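Local coordinates for protein fimbrial subunit CupB6 (Pseudomonas aeruginosa, PDB 5CYL) that probably mediates adhesion in biofilm formation as the tip adhesin of a chaperone-usher pilus, at residues A[271-276]-A[283-288]; A[236-241]-A[317-322]; A[207-212]-A[243-248]. All blocks are in the same frame, centred on the assembly; numbering follows the deposited sequence.

Contact 1 of 3, residues A[271-276]-A[283-288]; sequences TILSLK and FGIVVK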
loop_
_atom_site.group_PDB
_atom_site.type_symbol
_atom_site.label_atom_id
_atom_site.label_comp_id
_atom_site.label_asym_id
_atom_site.label_seq_id
_atom_site.Cartn_x
_atom_site.Cartn_y
_atom_site.Cartn_z
ATOM N N THR A 271 21.544 27.011 -3.509
ATOM C CA THR A 271 20.419 27.775 -4.004
ATOM C C THR A 271 20.656 28.506 -5.329
ATOM O O THR A 271 19.709 28.790 -6.030
ATOM C CB THR A 271 19.919 28.792 -3.000
ATOM O OG1 THR A 271 21.014 29.623 -2.574
ATOM C CG2 THR A 271 19.352 28.049 -1.853
ATOM N N ILE A 272 21.893 28.763 -5.704
ATOM C CA ILE A 272 22.190 29.496 -6.932
ATOM C C ILE A 272 22.461 28.473 -8.025
ATOM O O ILE A 272 23.457 27.749 -7.959
ATOM C CB ILE A 272 23.441 30.433 -6.794
ATOM C CG1 ILE A 272 23.498 31.194 -5.464
ATOM C CG2 ILE A 272 23.494 31.429 -7.939
ATOM C CD1 ILE A 272 22.441 32.227 -5.355
ATOM N N LEU A 273 21.579 28.416 -9.010
ATOM C CA LEU A 273 21.838 27.645 -10.216
ATOM C C LEU A 273 22.804 28.396 -11.150
ATOM O O LEU A 273 22.672 29.594 -11.380
ATOM C CB LEU A 273 20.528 27.397 -10.912
ATOM C CG LEU A 273 20.501 26.462 -12.105
ATOM C CD1 LEU A 273 21.061 25.112 -11.776
ATOM C CD2 LEU A 273 19.079 26.331 -12.609
ATOM N N SER A 274 23.747 27.671 -11.723
ATOM C CA SER A 274 24.817 28.282 -12.509
ATOM C C SER A 274 24.323 28.639 -13.899
ATOM O O SER A 274 23.441 27.977 -14.414
ATOM C CB SER A 274 25.981 27.284 -12.613
ATOM O OG SER A 274 26.222 26.806 -13.946
ATOM N N LEU A 275 24.934 29.637 -14.527
ATOM C CA LEU A 275 24.673 29.909 -15.954
ATOM C C LEU A 275 25.655 29.098 -16.817
ATOM O O LEU A 275 26.783 28.859 -16.379
ATOM C CB LEU A 275 24.780 31.392 -16.278
ATOM C CG LEU A 275 23.844 32.388 -15.595
ATOM C CD1 LEU A 275 24.165 33.774 -16.121
ATOM C CD2 LEU A 275 22.348 32.098 -15.751
ATOM N N LYS A 276 25.218 28.636 -17.997
ATOM C CA LYS A 276 26.117 27.985 -18.963
ATOM C C LYS A 276 27.215 28.995 -19.308
ATOM O O LYS A 276 26.939 30.189 -19.494
ATOM C CB LYS A 276 25.377 27.548 -20.226
ATOM C CG LYS A 276 26.224 26.613 -21.079
ATOM C CD LYS A 276 25.463 25.925 -22.208
ATOM C CE LYS A 276 26.253 24.682 -22.661
ATOM N NZ LYS A 276 25.523 23.563 -23.343
ATOM N N PHE A 283 26.070 36.324 -12.474
ATOM C CA PHE A 283 24.662 36.112 -12.279
ATOM C C PHE A 283 24.382 34.651 -12.130
ATOM O O PHE A 283 25.140 33.808 -12.596
ATOM C CB PHE A 283 23.855 36.665 -13.463
ATOM C CG PHE A 283 23.895 38.154 -13.564
ATOM C CD1 PHE A 283 24.946 38.792 -14.202
ATOM C CD2 PHE A 283 22.887 38.918 -12.998
ATOM C CE1 PHE A 283 24.984 40.174 -14.270
ATOM C CE2 PHE A 283 22.913 40.309 -13.045
ATOM C CZ PHE A 283 23.958 40.939 -13.697
ATOM N N GLY A 284 23.256 34.371 -11.509
ATOM C CA GLY A 284 22.796 33.018 -11.398
ATOM C C GLY A 284 21.308 32.988 -11.491
ATOM O O GLY A 284 20.664 34.043 -11.645
ATOM N N ILE A 285 20.747 31.794 -11.352
ATOM C CA ILE A 285 19.293 31.634 -11.322
ATOM C C ILE A 285 18.824 31.107 -9.943
ATOM O O ILE A 285 19.435 30.196 -9.381
ATOM C CB ILE A 285 18.871 30.694 -12.437
ATOM C CG1 ILE A 285 19.084 31.367 -13.769
ATOM C CG2 ILE A 285 17.412 30.356 -12.319
ATOM C CD1 ILE A 285 19.071 30.406 -14.910
ATOM N N VAL A 286 17.771 31.694 -9.385
ATOM C CA VAL A 286 17.167 31.134 -8.168
ATOM C C VAL A 286 15.753 30.605 -8.419
ATOM O O VAL A 286 14.963 31.270 -9.065
ATOM C CB VAL A 286 17.153 32.129 -6.994
ATOM C CG1 VAL A 286 18.541 32.249 -6.403
ATOM C CG2 VAL A 286 16.644 33.472 -7.425
ATOM N N VAL A 287 15.411 29.438 -7.869
ATOM C CA VAL A 287 14.068 28.890 -8.015
ATOM C C VAL A 287 13.400 28.719 -6.666
ATOM O O VAL A 287 13.932 28.056 -5.748
ATOM C CB VAL A 287 14.079 27.539 -8.710
ATOM C CG1 VAL A 287 12.669 27.140 -9.127
ATOM C CG2 VAL A 287 14.982 27.603 -9.907
ATOM N N LYS A 288 12.204 29.284 -6.553
ATOM C CA LYS A 288 11.500 29.261 -5.297
ATOM C C LYS A 288 10.354 28.222 -5.243
ATOM O O LYS A 288 9.478 28.217 -6.099
ATOM C CB LYS A 288 10.991 30.643 -5.017
ATOM C CG LYS A 288 10.245 30.689 -3.727
ATOM C CD LYS A 288 9.360 31.894 -3.771
ATOM C CE LYS A 288 8.852 32.166 -2.399
ATOM N NZ LYS A 288 8.036 33.407 -2.358
HETATM O O HOH W 1 26.493 31.193 -12.863
#

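Contact 2 of 3, residues A[236-241]-A[317-322]; sequences STERSF and SAAYIR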
loop_
_atom_site.group_PDB
_atom_site.type_symbol
_atom_site.label_atom_id
_atom_site.label_comp_id
_atom_site.label_asym_id
_atom_site.label_seq_id
_atom_site.Cartn_x
_atom_site.Cartn_y
_atom_site.Cartn_z
ATOM N N SER A 236 15.610 39.382 -10.930
ATOM C CA SER A 236 14.757 39.785 -12.037
ATOM C C SER A 236 13.298 39.493 -11.689
ATOM O O SER A 236 13.035 39.005 -10.611
ATOM C CB SER A 236 15.195 39.105 -13.328
ATOM O OG SER A 236 14.894 37.722 -13.371
ATOM N N THR A 237 12.343 39.844 -12.548
ATOM C CA THR A 237 10.950 39.483 -12.291
ATOM C C THR A 237 10.760 37.962 -12.425
ATOM O O THR A 237 11.351 37.359 -13.348
ATOM C CB THR A 237 10.042 40.244 -13.235
ATOM O OG1 THR A 237 10.269 41.648 -13.060
ATOM C CG2 THR A 237 8.606 39.930 -12.931
ATOM N N GLU A 238 10.022 37.369 -11.460
ATOM C CA GLU A 238 9.798 35.902 -11.325
ATOM C C GLU A 238 9.011 35.334 -12.451
ATOM O O GLU A 238 8.059 35.959 -12.865
ATOM C CB GLU A 238 8.974 35.576 -10.103
ATOM C CG GLU A 238 9.838 35.341 -8.907
ATOM C CD GLU A 238 9.076 35.075 -7.629
ATOM O OE1 GLU A 238 7.848 35.313 -7.555
ATOM O OE2 GLU A 238 9.729 34.596 -6.684
ATOM N N ARG A 239 9.370 34.137 -12.900
ATOM C CA ARG A 239 8.626 33.420 -13.918
ATOM C C ARG A 239 8.073 32.180 -13.253
ATOM O O ARG A 239 8.786 31.445 -12.600
ATOM C CB ARG A 239 9.535 33.054 -15.090
ATOM C CG ARG A 239 10.142 34.251 -15.803
ATOM C CD ARG A 239 9.080 35.026 -16.561
ATOM N NE ARG A 239 9.583 36.263 -17.153
ATOM C CZ ARG A 239 9.300 37.481 -16.692
ATOM N NH1 ARG A 239 8.505 37.631 -15.638
ATOM N NH2 ARG A 239 9.795 38.559 -17.301
ATOM N N SER A 240 6.781 31.924 -13.417
ATOM C CA SER A 240 6.121 30.745 -12.801
ATOM C C SER A 240 5.959 29.533 -13.692
ATOM O O SER A 240 5.558 29.642 -14.826
ATOM C CB SER A 240 4.766 31.125 -12.248
ATOM O OG SER A 240 4.948 31.739 -10.977
ATOM N N PHE A 241 6.313 28.377 -13.149
ATOM C CA PHE A 241 6.147 27.093 -13.825
ATOM C C PHE A 241 5.821 25.994 -12.838
ATOM O O PHE A 241 6.042 26.138 -11.654
ATOM C CB PHE A 241 7.363 26.750 -14.685
ATOM C CG PHE A 241 8.628 26.569 -13.924
ATOM C CD1 PHE A 241 9.243 27.633 -13.300
ATOM C CD2 PHE A 241 9.227 25.319 -13.867
ATOM C CE1 PHE A 241 10.434 27.445 -12.602
ATOM C CE2 PHE A 241 10.422 25.114 -13.190
ATOM C CZ PHE A 241 11.027 26.181 -12.555
ATOM N N SER A 317 8.795 29.041 -9.135
ATOM C CA SER A 317 9.043 30.321 -9.791
ATOM C C SER A 317 10.547 30.528 -9.914
ATOM O O SER A 317 11.314 30.107 -9.060
ATOM C CB SER A 317 8.383 31.477 -9.031
ATOM O OG SER A 317 9.162 31.850 -7.920
ATOM N N ALA A 318 10.973 31.175 -10.981
ATOM C CA ALA A 318 12.401 31.366 -11.244
ATOM C C ALA A 318 12.754 32.804 -11.631
ATOM O O ALA A 318 11.935 33.515 -12.204
ATOM C CB ALA A 318 12.865 30.401 -12.316
ATOM N N ALA A 319 13.969 33.210 -11.287
ATOM C CA ALA A 319 14.459 34.541 -11.631
ATOM C C ALA A 319 15.966 34.559 -11.681
ATOM O O ALA A 319 16.637 33.651 -11.173
ATOM C CB ALA A 319 13.950 35.597 -10.670
ATOM N N TYR A 320 16.500 35.565 -12.359
ATOM C CA TYR A 320 17.936 35.849 -12.316
ATOM C C TYR A 320 18.321 36.473 -10.971
ATOM O O TYR A 320 17.570 37.268 -10.399
ATOM C CB TYR A 320 18.291 36.797 -13.446
ATOM C CG TYR A 320 18.331 36.094 -14.769
ATOM C CD1 TYR A 320 19.245 35.055 -14.989
ATOM C CD2 TYR A 320 17.478 36.449 -15.794
ATOM C CE1 TYR A 320 19.305 34.388 -16.198
ATOM C CE2 TYR A 320 17.506 35.778 -17.013
ATOM C CZ TYR A 320 18.411 34.753 -17.212
ATOM O OH TYR A 320 18.496 34.104 -18.443
ATOM N N ILE A 321 19.489 36.117 -10.467
ATOM C CA ILE A 321 20.001 36.757 -9.253
ATOM C C ILE A 321 21.389 37.284 -9.520
ATOM O O ILE A 321 22.174 36.644 -10.235
ATOM C CB ILE A 321 20.025 35.789 -8.064
ATOM C CG1 ILE A 321 20.192 36.559 -6.752
ATOM C CG2 ILE A 321 21.095 34.726 -8.269
ATOM C CD1 ILE A 321 20.188 35.701 -5.507
ATOM N N ARG A 322 21.711 38.436 -8.967
ATOM C CA ARG A 322 23.056 38.957 -9.149
ATOM C C ARG A 322 24.036 38.466 -8.092
ATOM O O ARG A 322 23.881 38.749 -6.902
ATOM C CB ARG A 322 23.005 40.458 -9.130
ATOM C CG ARG A 322 24.369 41.096 -9.265
ATOM C CD ARG A 322 24.344 42.505 -8.735
ATOM N NE ARG A 322 25.676 42.997 -8.483
ATOM C CZ ARG A 322 25.967 44.274 -8.308
ATOM N NH1 ARG A 322 25.003 45.199 -8.339
ATOM N NH2 ARG A 322 27.222 44.625 -8.085
#

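Contact 3 of 3, residues A[207-212]-A[243-248]; sequences KKCKVE and ISLSEC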
loop_
_atom_site.group_PDB
_atom_site.type_symbol
_atom_site.label_atom_id
_atom_site.label_comp_id
_atom_site.label_asym_id
_atom_site.label_seq_id
_atom_site.Cartn_x
_atom_site.Cartn_y
_atom_site.Cartn_z
ATOM N N LYS A 207 1.659 2.391 -5.658
ATOM C CA LYS A 207 2.160 3.619 -5.052
ATOM C C LYS A 207 2.915 4.550 -5.998
ATOM O O LYS A 207 3.722 5.342 -5.563
ATOM C CB LYS A 207 3.036 3.281 -3.847
ATOM C CG LYS A 207 2.307 2.557 -2.729
ATOM C CD LYS A 207 1.387 3.497 -1.960
ATOM C CE LYS A 207 0.978 2.909 -0.624
ATOM N NZ LYS A 207 2.136 2.526 0.199
ATOM N N LYS A 208 2.683 4.450 -7.297
ATOM C CA LYS A 208 3.494 5.235 -8.243
ATOM C C LYS A 208 2.685 6.056 -9.232
ATOM O O LYS A 208 1.558 5.759 -9.495
ATOM C CB LYS A 208 4.486 4.338 -8.972
ATOM C CG LYS A 208 5.543 3.761 -8.045
ATOM C CD LYS A 208 6.692 3.056 -8.753
ATOM C CE LYS A 208 6.227 1.855 -9.550
ATOM N NZ LYS A 208 7.383 1.094 -10.106
ATOM N N CYS A 209 3.281 7.116 -9.734
ATOM C CA CYS A 209 2.666 7.948 -10.739
ATOM C C CYS A 209 3.314 7.557 -12.053
ATOM O O CYS A 209 4.274 6.833 -12.070
ATOM C CB CYS A 209 2.866 9.447 -10.450
ATOM S SG CYS A 209 2.299 9.987 -8.820
ATOM N N LYS A 210 2.765 8.058 -13.142
ATOM C CA LYS A 210 3.282 7.822 -14.464
ATOM C C LYS A 210 4.318 8.881 -14.796
ATOM O O LYS A 210 4.046 10.095 -14.781
ATOM C CB LYS A 210 2.126 7.851 -15.464
ATOM C CG LYS A 210 2.556 7.876 -16.919
ATOM C CD LYS A 210 1.564 8.611 -17.817
ATOM C CE LYS A 210 2.307 9.355 -18.944
ATOM N NZ LYS A 210 1.711 9.180 -20.296
ATOM N N VAL A 211 5.500 8.399 -15.139
ATOM C CA VAL A 211 6.613 9.279 -15.495
ATOM C C VAL A 211 7.079 9.094 -16.941
ATOM O O VAL A 211 7.508 8.014 -17.310
ATOM C CB VAL A 211 7.812 9.046 -14.547
ATOM C CG1 VAL A 211 8.996 9.935 -14.924
ATOM C CG2 VAL A 211 7.397 9.272 -13.109
ATOM N N GLU A 212 7.008 10.158 -17.725
ATOM C CA GLU A 212 7.511 10.121 -19.092
ATOM C C GLU A 212 8.961 10.533 -19.014
ATOM O O GLU A 212 9.257 11.676 -18.702
ATOM C CB GLU A 212 6.699 11.033 -20.017
ATOM C CG GLU A 212 6.476 12.445 -19.476
ATOM C CD GLU A 212 6.270 13.501 -20.561
ATOM O OE1 GLU A 212 5.365 14.354 -20.433
ATOM O OE2 GLU A 212 7.011 13.483 -21.555
ATOM N N ILE A 243 6.071 21.643 -12.177
ATOM C CA ILE A 243 6.536 20.310 -12.581
ATOM C C ILE A 243 5.485 19.365 -12.047
ATOM O O ILE A 243 5.231 19.338 -10.853
ATOM C CB ILE A 243 7.919 19.957 -12.038
ATOM C CG1 ILE A 243 8.973 20.907 -12.614
ATOM C CG2 ILE A 243 8.267 18.506 -12.356
ATOM C CD1 ILE A 243 10.355 20.625 -12.101
ATOM N N SER A 244 4.843 18.623 -12.937
ATOM C CA SER A 244 3.739 17.767 -12.539
ATOM C C SER A 244 3.807 16.293 -12.995
ATOM O O SER A 244 4.442 15.949 -13.973
ATOM C CB SER A 244 2.455 18.414 -13.006
ATOM O OG SER A 244 1.356 17.626 -12.614
ATOM N N LEU A 245 3.132 15.442 -12.249
ATOM C CA LEU A 245 3.012 14.022 -12.551
ATOM C C LEU A 245 1.536 13.697 -12.595
ATOM O O LEU A 245 0.756 14.287 -11.833
ATOM C CB LEU A 245 3.674 13.168 -11.468
ATOM C CG LEU A 245 5.197 13.103 -11.425
ATOM C CD1 LEU A 245 5.647 12.452 -10.132
ATOM C CD2 LEU A 245 5.752 12.328 -12.607
ATOM N N SER A 246 1.120 12.779 -13.459
ATOM C CA SER A 246 -0.322 12.434 -13.502
ATOM C C SER A 246 -0.543 10.949 -13.515
ATOM O O SER A 246 0.394 10.168 -13.654
ATOM C CB SER A 246 -1.017 13.116 -14.667
ATOM O OG SER A 246 -0.240 12.857 -15.826
ATOM N N GLU A 247 -1.793 10.574 -13.315
ATOM C CA GLU A 247 -2.170 9.166 -13.189
ATOM C C GLU A 247 -1.538 8.525 -11.942
ATOM O O GLU A 247 -1.167 7.371 -11.945
ATOM C CB GLU A 247 -1.797 8.387 -14.450
ATOM C CG GLU A 247 -2.564 8.818 -15.680
ATOM C CD GLU A 247 -2.265 7.969 -16.899
ATOM O OE1 GLU A 247 -1.529 6.960 -16.792
ATOM O OE2 GLU A 247 -2.763 8.326 -17.986
ATOM N N CYS A 248 -1.452 9.307 -10.888
ATOM C CA CYS A 248 -0.892 8.863 -9.622
ATOM C C CYS A 248 -1.821 7.914 -8.907
ATOM O O CYS A 248 -3.019 8.146 -8.827
ATOM C CB CYS A 248 -0.702 10.071 -8.708
ATOM S SG CYS A 248 0.642 11.146 -9.255
#

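Contact 1 of 3, residues A[271-276]-A[283-288]
Leu273 and Ile285 pair through their backbones, each N-H reaching the other's carbonyl oxygen. Leu273 N lies 2.8 Å from Ile285 O and Ile285 N lies 2.9 Å from Leu273 O. This is one hydrogen-bonded antiparallel bridge. The two beta carbons, Leu273 CB and Ile285 CB, stand 4.0 Å apart.

Leu275 closes one flank. Its CG sits anti to the carbonyl carbon (chi1 -61°); beyond it Leu275 CD2 meets Ile285 CD1 at 3.8 Å, the two side chains crossing at about a right angle, while Leu275 CD1 rests 3.9 Å from Phe283 CB. On the other flank Ile272 and Val286 run side by side, Ile272 CD1 to Val286 CG1. Gly284, with no side chain, lets Ile272 CG2 settle 3.9 Å from Gly284 CA. A water accepts from Leu275 N and donates to Phe283 O, spanning the next pair of polar backbone groups.

Farther out, Phe356 of strand 352-361 packs on Leu273 and Ile285, Tyr320 touches Leu275, and Ser274 N donates to Asp260 OD2. The chemistry is therefore that of a loop held to strand 283-289 by two direct backbone bonds and one water-mediated link, with aliphatic side chains packed on both sides of the bridge.

Contact 2 of 3, residues A[236-241]-A[317-322]
Ser317 and Ser240 stand opposite each other as a non-hydrogen-bonded antiparallel pair, both side chains on the same face of the sheet. Ser317 OG, set between the backbone N and the carbonyl carbon (chi1 80°), makes a weak contact with Glu238 OE2 at 3.1 Å. Ser317 CA also offers its hydrogen to Arg239 O.

Ala318 makes the hydrogen-bonded pair with Arg239. Arg239 N to Ala318 O and Ala318 N to Arg239 O each measure 2.7 Å, and Glu238 CA lends a C-H to the same Ala318 O. A small methyl suits this place: Ala318 CB lies 3.8 Å from Phe241 CE1, with Phe356 of strand 352-361 packing on the alanine as well.

Ala319 turns its CB toward the other segment, with Ala319 CB 3.5 Å from Ser236 O, while its backbone bonds to Val286 of strand 283-289.

At Tyr320 a single serine serves both backbone groups. Ser236 N gives to Tyr320 O at 2.9 Å, and Ser236 OG takes the N-H of Tyr320 N at 2.9 Å, with chi1 of 72° placing OG between the backbone N and the carbonyl carbon. The hydroxyl thus stands in for a backbone carbonyl where the regular strand 239-245 has not yet begun. The phenol reaches elsewhere, its OH bonding to Ala334 O while Leu221 and Ile285 touch the side chain.

The pairing therefore changes character along its length, from mutual backbone bonds at Ala318 to a side-chain substitute at Tyr320, so the loop before strand 239-245 continues the bonding to strand 311-322 through a side chain. Ser240 and Ser317 share one face of the sheet, Arg239 and Ala318 the other, with Phe241 CE1 packing on Ala318 CB.

Contact 3 of 3, residues A[207-212]-A[243-248]
Lys210 N donates to Ser246 O at 3.2 Å, and this is the one hydrogen bond between 207-212 and 243-248. Beside it runs the covalent link, the disulfide Cys209 to Cys248, with Cys209 SG and Cys248 SG 2.1 Å apart and a right-handed twist (chi3 107°).

In each cysteine SG is anti to the carbonyl carbon, beside the backbone N, and Cys209 CA and Cys248 CA come within 3.8 Å. Cys209 CB in turn rests 3.9 Å from Leu245 CB, joining the sulfur bridge to the apolar side of the contact. There Leu245 CD2 meets Val211 CG2 at 3.5 Å, and the same leucine methyl lies 3.6 Å from Lys210 O.

The solvent side is built from charged residues. Glu247 adopts a left-handed backbone conformation as the chain turns between Ser246 and Cys248. Glu247 OE1 lies 3.7 Å from Lys210 CD, so the lysine's methylenes do the touching. The opposite charges, Lys210 NZ and Glu247 OE2, are 5.1 Å apart and make no contact, though some mild attraction is plausible. Long, flexible side chains suit this exposed margin, whereas compact Cys, Val and Leu suit the inner one.

Around the contact, Phe342 of strand 332-343 packs on both Val211 and Leu245, Pro254 touches Cys209, and Ala312 of strand 311-322 bonds to the Leu245 backbone and touches Cys248. The disulfide thus ties the loop leading into strand 215-225 to the turn that follows strand 239-245, consistent with the bridge between the first two strands in many pilin domains.

In the fold
All three contacts belong to the fimbrial-protein region and reach one mixed beta sheet. Contacts 1 and 2 have centres 9 Å apart: strand 283-289 of contact 1 lies beside strand 311-322 of contact 2, and probable hydrogen bonds join Gly284 O to Ile321 N and Lys288 N to Ser317 O. Contact 3 lies about 27 Å from contact 1 and 26 Å from contact 2, centre to centre, yet shares strand 239-245 with contact 2. Along the chain contacts 3 and 2 interleave, and contact 1 nests in the loop closed by contact 2. The disulfide fixes one end of the pilin-like fold where strand 239-245 finishes; contacts 1 and 2 flank strands 283-289 and 311-322 farther along.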